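Local coordinates for iron transport multicopper oxidase FET3 (Saccharomyces cerevisiae, PDB 1ZPU), which oxidises ferrous to ferric iron at the expense of oxygen, using four copper ions, for high-affinity iron uptake, and also oxidises cuprous ions, at residues Trp11-Val24 and Ser138-Leu150. Sequence-based numbering, arbitrary orientation.
Sequences WDYRNVDGLKSRPV and SLSEWYHDLVTDL. With NAG (2-acetamido-2-deoxy-beta-D-glucopyranose), chain H; MAN (alpha-D-mannopyranose), chain B; NAG (2-acetamido-2-deoxy-beta-D-glucopyranose), chain C.
Arg22 and Val16 enclose the indole of Trp142 from opposite faces, a worked example of how consecutive cupredoxin domains of a multicopper oxidase pack together. The beta-hairpin of strands 2-14 and 22-27, from the first plastocyanin-like domain, rests here on the end of strand 133-142 and the loop leading to helix 147-154 in the second.

One set of contacts is apolar. Val16 lays CB over the five-membered ring of Trp142 in a CH-pi contact, 4.0 Å from its centroid. With CG anti to the backbone N (chi1 -171°), the Trp142 ring is put between Val16 and Arg22, with Val24 CG1 at its edge, near CH2. Lys20 CB sits over the centre of one face of the His144 ring, 3.7 Å from its centroid, a second CH-pi contact. Farther along, Leu146, the N-cap residue of the helix, touches Trp11 CZ3 through CD2.

Polar groups fix the same surfaces. The Arg22 guanidinium lies over the indole, the planes 32° apart, with Leu146 across its other face. Arg22 NH1 donates to Tyr143 O (2.7 Å), approaching from above the carbonyl plane, and Arg22 NE donates to Pro23 O (2.8 Å); a salt bridge from NH2 to Asp114 completes the grip on this buried charge. O6 of the chain C NAG donates to Gly18 O. At the imidazole edge, His144 NE2 donates to Asp17 OD2, a bond modelled very short, its length doubtful at this resolution, with the carboxylate turned 85° from the ring plane.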
loop_
_atom_site.group_PDB
_atom_site.type_symbol
_atom_site.label_atom_id
_atom_site.label_comp_id
_atom_site.label_asym_id
_atom_site.label_seq_id
_atom_site.Cartn_x
_atom_site.Cartn_y
_atom_site.Cartn_z
ATOM N N TRP A 11 -22.676 -5.671 1.703
ATOM C CA TRP A 11 -22.317 -6.948 1.102
ATOM C C TRP A 11 -23.319 -7.339 0.031
ATOM O O TRP A 11 -24.525 -7.258 0.245
ATOM C CB TRP A 11 -22.261 -8.048 2.160
ATOM C CG TRP A 11 -21.102 -7.957 3.099
ATOM C CD1 TRP A 11 -21.114 -7.463 4.368
ATOM C CD2 TRP A 11 -19.752 -8.371 2.841
ATOM N NE1 TRP A 11 -19.865 -7.542 4.925
ATOM C CE2 TRP A 11 -19.003 -8.094 4.010
ATOM C CE3 TRP A 11 -19.104 -8.951 1.737
ATOM C CZ2 TRP A 11 -17.624 -8.375 4.111
ATOM C CZ3 TRP A 11 -17.734 -9.232 1.838
ATOM C CH2 TRP A 11 -17.014 -8.944 3.025
ATOM N N ASP A 12 -22.816 -7.760 -1.119
ATOM C CA ASP A 12 -23.648 -8.301 -2.183
ATOM C C ASP A 12 -22.869 -9.334 -2.962
ATOM O O ASP A 12 -21.637 -9.288 -2.996
ATOM C CB ASP A 12 -24.113 -7.191 -3.117
ATOM C CG ASP A 12 -25.394 -6.538 -2.634
ATOM O OD1 ASP A 12 -26.481 -7.074 -2.980
ATOM O OD2 ASP A 12 -25.315 -5.509 -1.899
ATOM N N TYR A 13 -23.590 -10.258 -3.586
ATOM C CA TYR A 13 -22.977 -11.255 -4.455
ATOM C C TYR A 13 -22.546 -10.668 -5.801
ATOM O O TYR A 13 -23.317 -9.960 -6.438
ATOM C CB TYR A 13 -23.914 -12.452 -4.648
ATOM C CG TYR A 13 -23.901 -13.363 -3.447
ATOM C CD1 TYR A 13 -24.813 -13.189 -2.395
ATOM C CD2 TYR A 13 -22.950 -14.374 -3.333
ATOM C CE1 TYR A 13 -24.777 -14.013 -1.270
ATOM C CE2 TYR A 13 -22.911 -15.203 -2.218
ATOM C CZ TYR A 13 -23.823 -15.023 -1.187
ATOM O OH TYR A 13 -23.767 -15.859 -0.077
ATOM N N ARG A 14 -21.302 -10.927 -6.192
ATOM C CA ARG A 14 -20.856 -10.710 -7.566
ATOM C C ARG A 14 -20.028 -11.908 -8.005
ATOM O O ARG A 14 -19.469 -12.638 -7.171
ATOM C CB ARG A 14 -19.964 -9.471 -7.707
ATOM C CG ARG A 14 -20.615 -8.116 -7.545
ATOM C CD ARG A 14 -21.784 -7.863 -8.465
ATOM N NE ARG A 14 -22.797 -7.218 -7.643
ATOM C CZ ARG A 14 -23.118 -5.927 -7.674
ATOM N NH1 ARG A 14 -22.537 -5.106 -8.555
ATOM N NH2 ARG A 14 -24.050 -5.472 -6.839
ATOM N N ASN A 15 -19.950 -12.116 -9.314
ATOM C CA ASN A 15 -19.032 -13.093 -9.836
ATOM C C ASN A 15 -17.932 -12.349 -10.571
ATOM O O ASN A 15 -17.996 -12.183 -11.781
ATOM C CB ASN A 15 -19.743 -14.105 -10.732
ATOM C CG ASN A 15 -18.843 -15.260 -11.123
ATOM O OD1 ASN A 15 -17.620 -15.107 -11.165
ATOM N ND2 ASN A 15 -19.431 -16.424 -11.399
ATOM N N VAL A 16 -16.941 -11.886 -9.820
ATOM C CA VAL A 16 -15.882 -11.034 -10.341
ATOM C C VAL A 16 -14.981 -11.815 -11.291
ATOM O O VAL A 16 -14.655 -11.388 -12.393
ATOM C CB VAL A 16 -15.024 -10.530 -9.179
ATOM C CG1 VAL A 16 -13.859 -9.683 -9.690
ATOM C CG2 VAL A 16 -15.899 -9.777 -8.193
ATOM N N ASP A 17 -14.581 -12.968 -10.791
ATOM C CA ASP A 17 -13.734 -13.947 -11.441
ATOM C C ASP A 17 -14.229 -14.379 -12.807
ATOM O O ASP A 17 -13.456 -14.472 -13.774
ATOM C CB ASP A 17 -13.739 -15.199 -10.549
ATOM C CG ASP A 17 -12.394 -15.692 -10.335
ATOM O OD1 ASP A 17 -11.516 -14.979 -10.863
ATOM O OD2 ASP A 17 -12.183 -16.729 -9.673
ATOM N N GLY A 18 -15.527 -14.661 -12.860
ATOM C CA GLY A 18 -16.084 -15.440 -13.923
ATOM C C GLY A 18 -16.409 -16.841 -13.438
ATOM O O GLY A 18 -17.114 -17.585 -14.117
ATOM N N LEU A 19 -15.912 -17.216 -12.260
ATOM C CA LEU A 19 -16.114 -18.593 -11.787
ATOM C C LEU A 19 -16.625 -18.847 -10.356
ATOM O O LEU A 19 -16.616 -19.993 -9.892
ATOM C CB LEU A 19 -14.892 -19.475 -12.077
ATOM C CG LEU A 19 -13.447 -19.036 -12.222
ATOM C CD1 LEU A 19 -12.695 -20.304 -12.422
ATOM C CD2 LEU A 19 -13.207 -18.145 -13.439
ATOM N N LYS A 20 -17.097 -17.807 -9.673
ATOM C CA LYS A 20 -17.645 -17.974 -8.332
ATOM C C LYS A 20 -18.487 -16.776 -7.945
ATOM O O LYS A 20 -17.963 -15.677 -7.780
ATOM C CB LYS A 20 -16.510 -18.143 -7.320
ATOM C CG LYS A 20 -16.726 -19.252 -6.304
ATOM C CD LYS A 20 -17.929 -18.998 -5.394
ATOM C CE LYS A 20 -18.166 -20.160 -4.416
ATOM N NZ LYS A 20 -17.017 -20.313 -3.466
ATOM N N SER A 21 -19.793 -16.976 -7.809
ATOM C CA SER A 21 -20.615 -15.930 -7.217
ATOM C C SER A 21 -20.346 -15.939 -5.719
ATOM O O SER A 21 -20.375 -16.972 -5.068
ATOM C CB SER A 21 -22.102 -16.059 -7.541
ATOM O OG SER A 21 -22.655 -14.758 -7.747
ATOM N N ARG A 22 -20.070 -14.763 -5.191
ATOM C CA ARG A 22 -19.359 -14.643 -3.954
ATOM C C ARG A 22 -19.654 -13.244 -3.409
ATOM O O ARG A 22 -19.745 -12.288 -4.188
ATOM C CB ARG A 22 -17.892 -14.809 -4.322
ATOM C CG ARG A 22 -16.924 -14.639 -3.231
ATOM C CD ARG A 22 -15.831 -13.731 -3.679
ATOM N NE ARG A 22 -15.710 -12.649 -2.710
ATOM C CZ ARG A 22 -14.600 -12.347 -2.059
ATOM N NH1 ARG A 22 -13.472 -13.009 -2.303
ATOM N NH2 ARG A 22 -14.604 -11.356 -1.189
ATOM N N PRO A 23 -19.849 -13.109 -2.089
ATOM C CA PRO A 23 -20.114 -11.771 -1.556
ATOM C C PRO A 23 -18.903 -10.856 -1.677
ATOM O O PRO A 23 -17.787 -11.258 -1.369
ATOM C CB PRO A 23 -20.455 -12.018 -0.069
ATOM C CG PRO A 23 -20.698 -13.455 0.047
ATOM C CD PRO A 23 -19.884 -14.127 -1.033
ATOM N N VAL A 24 -19.139 -9.630 -2.126
ATOM C CA VAL A 24 -18.108 -8.610 -2.190
ATOM C C VAL A 24 -18.591 -7.361 -1.449
ATOM O O VAL A 24 -19.804 -7.215 -1.215
ATOM C CB VAL A 24 -17.717 -8.287 -3.667
ATOM C CG1 VAL A 24 -17.161 -9.514 -4.360
ATOM C CG2 VAL A 24 -18.902 -7.771 -4.446
ATOM N N SER A 138 -6.596 -1.571 -13.152
ATOM C CA SER A 138 -6.397 -2.002 -11.781
ATOM C C SER A 138 -6.128 -3.492 -11.755
ATOM O O SER A 138 -7.066 -4.293 -11.830
ATOM C CB SER A 138 -7.650 -1.719 -10.951
ATOM O OG SER A 138 -7.962 -0.336 -10.904
ATOM N N LEU A 139 -4.858 -3.868 -11.654
ATOM C CA LEU A 139 -4.478 -5.263 -11.511
ATOM C C LEU A 139 -4.676 -5.707 -10.059
ATOM O O LEU A 139 -4.444 -4.932 -9.110
ATOM C CB LEU A 139 -3.019 -5.472 -11.911
ATOM C CG LEU A 139 -2.427 -4.709 -13.102
ATOM C CD1 LEU A 139 -0.918 -4.981 -13.243
ATOM C CD2 LEU A 139 -3.138 -5.087 -14.360
ATOM N N SER A 140 -5.096 -6.960 -9.889
ATOM C CA SER A 140 -5.281 -7.538 -8.560
ATOM C C SER A 140 -5.295 -9.051 -8.638
ATOM O O SER A 140 -5.412 -9.584 -9.723
ATOM C CB SER A 140 -6.591 -7.040 -7.945
ATOM O OG SER A 140 -6.782 -7.619 -6.674
ATOM N N GLU A 141 -5.156 -9.739 -7.505
ATOM C CA GLU A 141 -5.502 -11.168 -7.449
ATOM C C GLU A 141 -6.905 -11.291 -6.862
ATOM O O GLU A 141 -7.413 -10.331 -6.278
ATOM C CB GLU A 141 -4.494 -11.987 -6.637
ATOM C CG GLU A 141 -4.616 -11.842 -5.108
ATOM C CD GLU A 141 -4.097 -10.508 -4.592
ATOM O OE1 GLU A 141 -2.847 -10.363 -4.477
ATOM O OE2 GLU A 141 -4.947 -9.609 -4.315
ATOM N N TRP A 142 -7.522 -12.460 -7.015
ATOM C CA TRP A 142 -8.868 -12.675 -6.508
ATOM C C TRP A 142 -9.002 -14.014 -5.739
ATOM O O TRP A 142 -8.511 -15.063 -6.191
ATOM C CB TRP A 142 -9.861 -12.581 -7.667
ATOM C CG TRP A 142 -11.266 -12.577 -7.231
ATOM C CD1 TRP A 142 -12.204 -13.534 -7.469
ATOM C CD2 TRP A 142 -11.907 -11.570 -6.464
ATOM N NE1 TRP A 142 -13.403 -13.188 -6.899
ATOM C CE2 TRP A 142 -13.247 -11.986 -6.265
ATOM C CE3 TRP A 142 -11.483 -10.361 -5.907
ATOM C CZ2 TRP A 142 -14.159 -11.234 -5.548
ATOM C CZ3 TRP A 142 -12.410 -9.610 -5.183
ATOM C CH2 TRP A 142 -13.728 -10.056 -5.017
ATOM N N TYR A 143 -9.646 -13.957 -4.575
ATOM C CA TYR A 143 -9.920 -15.137 -3.746
ATOM C C TYR A 143 -11.376 -15.504 -3.861
ATOM O O TYR A 143 -12.215 -14.647 -4.115
ATOM C CB TYR A 143 -9.584 -14.874 -2.270
ATOM C CG TYR A 143 -8.100 -14.825 -1.962
ATOM C CD1 TYR A 143 -7.365 -13.673 -2.184
ATOM C CD2 TYR A 143 -7.435 -15.932 -1.455
ATOM C CE1 TYR A 143 -6.010 -13.612 -1.913
ATOM C CE2 TYR A 143 -6.068 -15.886 -1.176
ATOM C CZ TYR A 143 -5.368 -14.716 -1.412
ATOM O OH TYR A 143 -4.023 -14.633 -1.142
ATOM N N HIS A 144 -11.672 -16.783 -3.674
ATOM C CA HIS A 144 -13.043 -17.286 -3.701
ATOM C C HIS A 144 -13.683 -17.311 -2.333
ATOM O O HIS A 144 -14.885 -17.477 -2.210
ATOM C CB HIS A 144 -13.042 -18.686 -4.274
ATOM C CG HIS A 144 -12.948 -18.705 -5.760
ATOM N ND1 HIS A 144 -13.316 -19.799 -6.517
ATOM C CD2 HIS A 144 -12.575 -17.742 -6.633
ATOM C CE1 HIS A 144 -13.150 -19.512 -7.796
ATOM N NE2 HIS A 144 -12.698 -18.274 -7.890
ATOM N N ASP A 145 -12.867 -17.179 -1.300
ATOM C CA ASP A 145 -13.361 -17.085 0.047
ATOM C C ASP A 145 -13.059 -15.699 0.586
ATOM O O ASP A 145 -12.054 -15.093 0.226
ATOM C CB ASP A 145 -12.708 -18.153 0.923
ATOM C CG ASP A 145 -13.047 -19.578 0.470
ATOM O OD1 ASP A 145 -14.029 -20.183 0.996
ATOM O OD2 ASP A 145 -12.325 -20.091 -0.416
ATOM N N LEU A 146 -13.934 -15.204 1.452
ATOM C CA LEU A 146 -13.741 -13.924 2.120
ATOM C C LEU A 146 -12.547 -13.980 3.054
ATOM O O LEU A 146 -12.193 -15.036 3.572
ATOM C CB LEU A 146 -14.975 -13.557 2.931
ATOM C CG LEU A 146 -16.308 -13.360 2.219
ATOM C CD1 LEU A 146 -17.017 -14.703 1.992
ATOM C CD2 LEU A 146 -17.139 -12.491 3.111
ATOM N N VAL A 147 -11.932 -12.827 3.281
ATOM C CA VAL A 147 -10.755 -12.759 4.123
ATOM C C VAL A 147 -11.051 -13.221 5.548
ATOM O O VAL A 147 -10.273 -13.964 6.128
ATOM C CB VAL A 147 -10.141 -11.387 4.051
ATOM C CG1 VAL A 147 -8.905 -11.315 4.890
ATOM C CG2 VAL A 147 -9.776 -11.129 2.642
ATOM N N THR A 148 -12.199 -12.826 6.081
ATOM C CA THR A 148 -12.619 -13.267 7.402
ATOM C C THR A 148 -12.479 -14.780 7.594
ATOM O O THR A 148 -11.950 -15.230 8.625
ATOM C CB THR A 148 -14.038 -12.731 7.726
ATOM O OG1 THR A 148 -13.901 -11.462 8.383
ATOM C CG2 THR A 148 -14.858 -13.699 8.613
ATOM N N ASP A 149 -12.912 -15.543 6.586
ATOM C CA ASP A 149 -12.838 -17.007 6.615
ATOM C C ASP A 149 -11.425 -17.582 6.459
ATOM O O ASP A 149 -11.044 -18.524 7.176
ATOM C CB ASP A 149 -13.809 -17.590 5.600
ATOM C CG ASP A 149 -15.250 -17.389 6.019
ATOM O OD1 ASP A 149 -15.502 -17.379 7.248
ATOM O OD2 ASP A 149 -16.129 -17.237 5.144
ATOM N N LEU A 150 -10.648 -16.996 5.549
ATOM C CA LEU A 150 -9.269 -17.412 5.349
ATOM C C LEU A 150 -8.418 -17.169 6.590
ATOM O O LEU A 150 -7.589 -18.009 6.946
ATOM C CB LEU A 150 -8.654 -16.735 4.119
ATOM C CG LEU A 150 -9.343 -17.034 2.781
ATOM C CD1 LEU A 150 -8.797 -16.186 1.683
ATOM C CD2 LEU A 150 -9.257 -18.515 2.435
HETATM C C1 NAG H . -12.270 -15.555 -19.156
HETATM C C2 NAG H . -13.588 -15.698 -18.389
HETATM C C3 NAG H . -13.608 -16.905 -17.451
HETATM C C4 NAG H . -13.133 -18.185 -18.122
HETATM C C5 NAG H . -11.811 -17.849 -18.815
HETATM C C6 NAG H . -11.262 -18.999 -19.637
HETATM C C7 NAG H . -14.731 -13.722 -17.366
HETATM C C8 NAG H . -15.638 -13.402 -18.522
HETATM N N2 NAG H . -13.712 -14.562 -17.529
HETATM O O3 NAG H . -14.895 -17.131 -16.928
HETATM O O4 NAG H . -12.971 -19.177 -17.122
HETATM O O5 NAG H . -12.059 -16.813 -19.741
HETATM O O6 NAG H . -12.146 -19.140 -20.728
HETATM O O7 NAG H . -14.883 -13.176 -16.278
HETATM C C1 MAN B . -10.085 -22.532 -12.962
HETATM C C2 MAN B . -9.003 -21.514 -13.306
HETATM C C3 MAN B . -8.006 -21.357 -12.166
HETATM C C4 MAN B . -8.744 -21.137 -10.854
HETATM C C5 MAN B . -9.730 -22.257 -10.604
HETATM C C6 MAN B . -10.505 -21.975 -9.331
HETATM O O2 MAN B . -9.606 -20.267 -13.516
HETATM O O3 MAN B . -7.167 -20.248 -12.404
HETATM O O4 MAN B . -7.829 -21.080 -9.794
HETATM O O5 MAN B . -10.639 -22.294 -11.681
HETATM O O6 MAN B . -11.509 -22.958 -9.221
HETATM C C1 NAG C . -13.821 -20.328 -17.301
HETATM C C2 NAG C . -13.092 -21.590 -16.817
HETATM C C3 NAG C . -14.011 -22.801 -16.687
HETATM C C4 NAG C . -15.319 -22.478 -15.980
HETATM C C5 NAG C . -15.913 -21.254 -16.682
HETATM C C6 NAG C . -17.246 -20.823 -16.089
HETATM C C7 NAG C . -10.744 -21.785 -17.470
HETATM C C8 NAG C . -9.803 -22.437 -18.443
HETATM N N2 NAG C . -12.035 -21.969 -17.730
HETATM O O3 NAG C . -13.323 -23.825 -16.002
HETATM O O4 NAG C . -16.163 -23.603 -16.108
HETATM O O5 NAG C . -15.024 -20.155 -16.589
HETATM O O6 NAG C . -17.022 -20.155 -14.870
HETATM O O7 NAG C . -10.317 -21.115 -16.519
#